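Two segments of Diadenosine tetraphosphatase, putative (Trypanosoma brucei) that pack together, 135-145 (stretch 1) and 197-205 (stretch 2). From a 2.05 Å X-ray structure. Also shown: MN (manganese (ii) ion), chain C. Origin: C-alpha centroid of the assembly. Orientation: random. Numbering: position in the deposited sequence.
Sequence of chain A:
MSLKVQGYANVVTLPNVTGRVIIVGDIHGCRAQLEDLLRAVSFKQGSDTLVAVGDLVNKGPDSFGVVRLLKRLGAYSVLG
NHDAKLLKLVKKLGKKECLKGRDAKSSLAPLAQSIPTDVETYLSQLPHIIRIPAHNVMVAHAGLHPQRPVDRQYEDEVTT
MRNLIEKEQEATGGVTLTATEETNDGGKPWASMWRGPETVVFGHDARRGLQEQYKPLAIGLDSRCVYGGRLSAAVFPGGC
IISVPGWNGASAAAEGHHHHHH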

# COMPACT_ATOMS: atom_id res chain seq x y z
N HIS A 135 -9.60 -11.74 -8.97
CA HIS A 135 -8.24 -11.82 -9.49
C HIS A 135 -7.31 -12.58 -8.55
O HIS A 135 -6.10 -12.61 -8.76
CB HIS A 135 -7.71 -10.40 -9.72
CG HIS A 135 -8.42 -9.65 -10.81
ND1 HIS A 135 -8.39 -10.05 -12.13
CD2 HIS A 135 -9.19 -8.54 -10.77
CE1 HIS A 135 -9.11 -9.23 -12.86
NE2 HIS A 135 -9.61 -8.30 -12.06
N ASN A 136 -7.90 -13.18 -7.52
CA ASN A 136 -7.17 -13.92 -6.49
C ASN A 136 -6.03 -13.07 -5.91
O ASN A 136 -4.89 -13.51 -5.83
CB ASN A 136 -6.62 -15.24 -7.05
CG ASN A 136 -6.00 -16.12 -5.97
OD1 ASN A 136 -6.53 -16.22 -4.86
ND2 ASN A 136 -4.89 -16.76 -6.30
N VAL A 137 -6.37 -11.85 -5.51
CA VAL A 137 -5.41 -10.90 -4.95
C VAL A 137 -5.82 -10.38 -3.57
O VAL A 137 -7.01 -10.34 -3.24
CB VAL A 137 -5.22 -9.70 -5.92
CG1 VAL A 137 -4.68 -8.48 -5.19
CG2 VAL A 137 -4.26 -10.09 -7.04
N MSE A 138 -4.83 -9.98 -2.77
CA MSE A 138 -5.07 -9.39 -1.45
C MSE A 138 -4.07 -8.25 -1.24
O MSE A 138 -2.86 -8.40 -1.46
CB MSE A 138 -4.92 -10.43 -0.32
CG MSE A 138 -6.01 -11.51 -0.32
SE MSE A 138 -6.27 -12.40 1.40
CE MSE A 138 -4.59 -13.32 1.56
N VAL A 139 -4.57 -7.09 -0.82
CA VAL A 139 -3.73 -5.92 -0.61
C VAL A 139 -3.58 -5.54 0.86
O VAL A 139 -4.57 -5.44 1.59
CB VAL A 139 -4.32 -4.69 -1.40
CG1 VAL A 139 -3.40 -3.47 -1.26
CG2 VAL A 139 -4.50 -5.04 -2.87
N ALA A 140 -2.34 -5.35 1.29
CA ALA A 140 -2.00 -4.94 2.66
C ALA A 140 -0.81 -3.98 2.50
O ALA A 140 -0.09 -4.05 1.51
CB ALA A 140 -1.61 -6.15 3.52
N HIS A 141 -0.61 -3.08 3.46
CA HIS A 141 0.48 -2.11 3.33
C HIS A 141 1.90 -2.69 3.39
O HIS A 141 2.72 -2.40 2.51
CB HIS A 141 0.34 -0.99 4.38
CG HIS A 141 1.46 0.00 4.33
ND1 HIS A 141 1.69 0.81 3.23
CD2 HIS A 141 2.46 0.26 5.20
CE1 HIS A 141 2.78 1.53 3.43
NE2 HIS A 141 3.27 1.21 4.62
N ALA A 142 2.19 -3.49 4.41
CA ALA A 142 3.52 -4.08 4.57
C ALA A 142 3.54 -5.58 4.31
O ALA A 142 4.51 -6.12 3.78
CB ALA A 142 4.06 -3.78 5.98
N GLY A 143 2.47 -6.27 4.70
CA GLY A 143 2.42 -7.70 4.48
C GLY A 143 1.36 -8.39 5.31
O GLY A 143 0.51 -7.73 5.91
N LEU A 144 1.40 -9.72 5.33
CA LEU A 144 0.45 -10.51 6.11
C LEU A 144 1.23 -11.59 6.87
O LEU A 144 2.21 -12.12 6.35
CB LEU A 144 -0.57 -11.18 5.20
CG LEU A 144 -1.57 -10.29 4.44
CD1 LEU A 144 -2.38 -11.15 3.47
CD2 LEU A 144 -2.49 -9.58 5.42
N HIS A 145 0.81 -11.89 8.09
CA HIS A 145 1.50 -12.94 8.84
C HIS A 145 1.03 -14.26 8.24
O HIS A 145 -0.16 -14.59 8.26
CB HIS A 145 1.14 -12.86 10.33
CG HIS A 145 2.04 -13.67 11.20
ND1 HIS A 145 2.17 -15.04 11.07
CD2 HIS A 145 2.89 -13.31 12.19
CE1 HIS A 145 3.07 -15.48 11.93
NE2 HIS A 145 3.52 -14.45 12.62
MN MN C . 5.22 2.29 5.34
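Stretch 2, residues 197-205: PETVVFGHD

The strongest polar link between the stretches runs through the manganese ion, which is bound by His 141 NE2 at 2.3 Å and by His 204 ND1 at 2.3 Å, with two further ligand atoms from elsewhere in the structure. His 141 NE2 and His 204 ND1 lie 3.3 Å apart, but since each nitrogen binds the metal, the pair is not a hydrogen bond.

Next comes a ladder of backbone hydrogen bonds. Thr 199 N donates to Asn 136 O (3.1 Å, 177° at the hydrogen), Met 138 N to Thr 199 O (2.9 Å, 149°), and Val 201 N to Met 138 O (2.9 Å, 161°). Thr 199 and Met 138 thus each use both N and O, bonding to residues two apart on the partner, the signature of parallel pairing. The next rung, Ala 140 N to Val 201 O, is weak at 3.4 Å. Past it, Gly 203 N donates to His 141 O (3.0 Å, 157°), carrying the contact beyond the strands. At the other end, Asn 136 (chi1 t) brings its side chain to stretch 2, and ND2 donates to Pro 197 O at 3.1 Å.

Stretch 2 is extended from Thr 199 to Phe 202, with phi from -144° to -91°, and runs alongside the strand through Val 137, Met 138 and Val 139. The N-to-C directions differ by 30° (signed crossing angle -30°), and the axes approach to 4.7 Å. The register pairs Val 137 with Thr 199 (CA to CA 4.9 Å), Met 138 with Val 200 (CA to CA 4.8 Å) and Val 139 with Val 201 (CA to CA 5.0 Å). CA-H...O contacts supplement the ladder, among them Val 200 CA to Met 138 O at 3.3 Å.

Side chains alternate across the sheet. Val 137, Val 139, Thr 199 and Val 201 share one face, where Val 137 CG1 meets Val 201 CG2 at 4.0 Å. Met 138, a selenomethionine, and Val 200 occupy the opposite face. Val 200 CG2 lies 3.6 Å from Leu 144 CD1 and 4.3 Å from Met 138 CE, which also reaches Glu 198 CB at 3.8 Å.

Near the metal, His 204 has phi 64° and psi -56°, and its CB points toward stretch 1. His 204 CB sits over the face of the His 141 ring, 3.7 Å from that ring's centroid and 28° off the normal. The two imidazole planes are inclined at 60°. Ala 142 CB packs 3.4 Å from His 204 CD2, while Phe 202 CD1 comes within 3.4 Å of Ala 142 O. Together the stretches bury 753 Å², both sides summed.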

# COMPACT_ATOMS: atom_id res chain seq x y z
N PRO A 197 -2.88 -19.48 -1.07
CA PRO A 197 -2.99 -19.40 -2.53
C PRO A 197 -3.11 -17.99 -3.13
O PRO A 197 -2.83 -17.81 -4.31
CB PRO A 197 -4.22 -20.26 -2.83
CG PRO A 197 -5.10 -19.97 -1.65
CD PRO A 197 -4.13 -20.03 -0.49
N GLU A 198 -3.54 -17.00 -2.34
CA GLU A 198 -3.68 -15.65 -2.87
C GLU A 198 -2.35 -14.94 -3.14
O GLU A 198 -1.34 -15.22 -2.49
CB GLU A 198 -4.48 -14.75 -1.92
CG GLU A 198 -5.89 -15.22 -1.59
CD GLU A 198 -5.91 -16.29 -0.52
OE1 GLU A 198 -4.82 -16.79 -0.15
OE2 GLU A 198 -7.01 -16.62 -0.05
N THR A 199 -2.36 -14.03 -4.10
CA THR A 199 -1.17 -13.23 -4.39
C THR A 199 -1.34 -11.98 -3.52
O THR A 199 -2.36 -11.29 -3.61
CB THR A 199 -1.12 -12.76 -5.86
OG1 THR A 199 -0.92 -13.89 -6.72
CG2 THR A 199 0.01 -11.75 -6.06
N VAL A 200 -0.35 -11.70 -2.68
CA VAL A 200 -0.42 -10.52 -1.83
C VAL A 200 0.38 -9.39 -2.46
O VAL A 200 1.56 -9.55 -2.78
CB VAL A 200 0.15 -10.81 -0.42
CG1 VAL A 200 0.29 -9.50 0.38
CG2 VAL A 200 -0.77 -11.78 0.31
N VAL A 201 -0.27 -8.25 -2.66
CA VAL A 201 0.38 -7.09 -3.25
C VAL A 201 0.59 -6.06 -2.14
O VAL A 201 -0.36 -5.70 -1.43
CB VAL A 201 -0.47 -6.50 -4.40
CG1 VAL A 201 0.27 -5.34 -5.04
CG2 VAL A 201 -0.79 -7.61 -5.44
N PHE A 202 1.81 -5.58 -2.00
CA PHE A 202 2.13 -4.63 -0.93
C PHE A 202 3.14 -3.56 -1.33
O PHE A 202 3.59 -3.51 -2.47
CB PHE A 202 2.66 -5.43 0.27
CG PHE A 202 3.95 -6.18 -0.03
CD1 PHE A 202 5.17 -5.72 0.46
CD2 PHE A 202 3.94 -7.34 -0.81
CE1 PHE A 202 6.36 -6.40 0.18
CE2 PHE A 202 5.12 -8.04 -1.09
CZ PHE A 202 6.34 -7.56 -0.60
N GLY A 203 3.50 -2.71 -0.37
CA GLY A 203 4.49 -1.66 -0.57
C GLY A 203 5.34 -1.54 0.70
O GLY A 203 5.98 -2.51 1.09
N HIS A 204 5.35 -0.36 1.32
CA HIS A 204 6.07 -0.12 2.58
C HIS A 204 7.60 -0.20 2.65
O HIS A 204 8.26 0.76 3.07
CB HIS A 204 5.49 -1.02 3.68
CG HIS A 204 6.18 -0.91 5.01
ND1 HIS A 204 6.25 0.27 5.71
CD2 HIS A 204 6.82 -1.83 5.76
CE1 HIS A 204 6.89 0.07 6.85
NE2 HIS A 204 7.24 -1.20 6.91
N ASP A 205 8.16 -1.35 2.26
CA ASP A 205 9.60 -1.62 2.35
C ASP A 205 10.48 -0.99 1.26
O ASP A 205 11.08 -1.70 0.45
CB ASP A 205 9.81 -3.15 2.37
CG ASP A 205 11.18 -3.57 2.93
OD1 ASP A 205 11.43 -4.79 3.03
OD2 ASP A 205 12.01 -2.69 3.28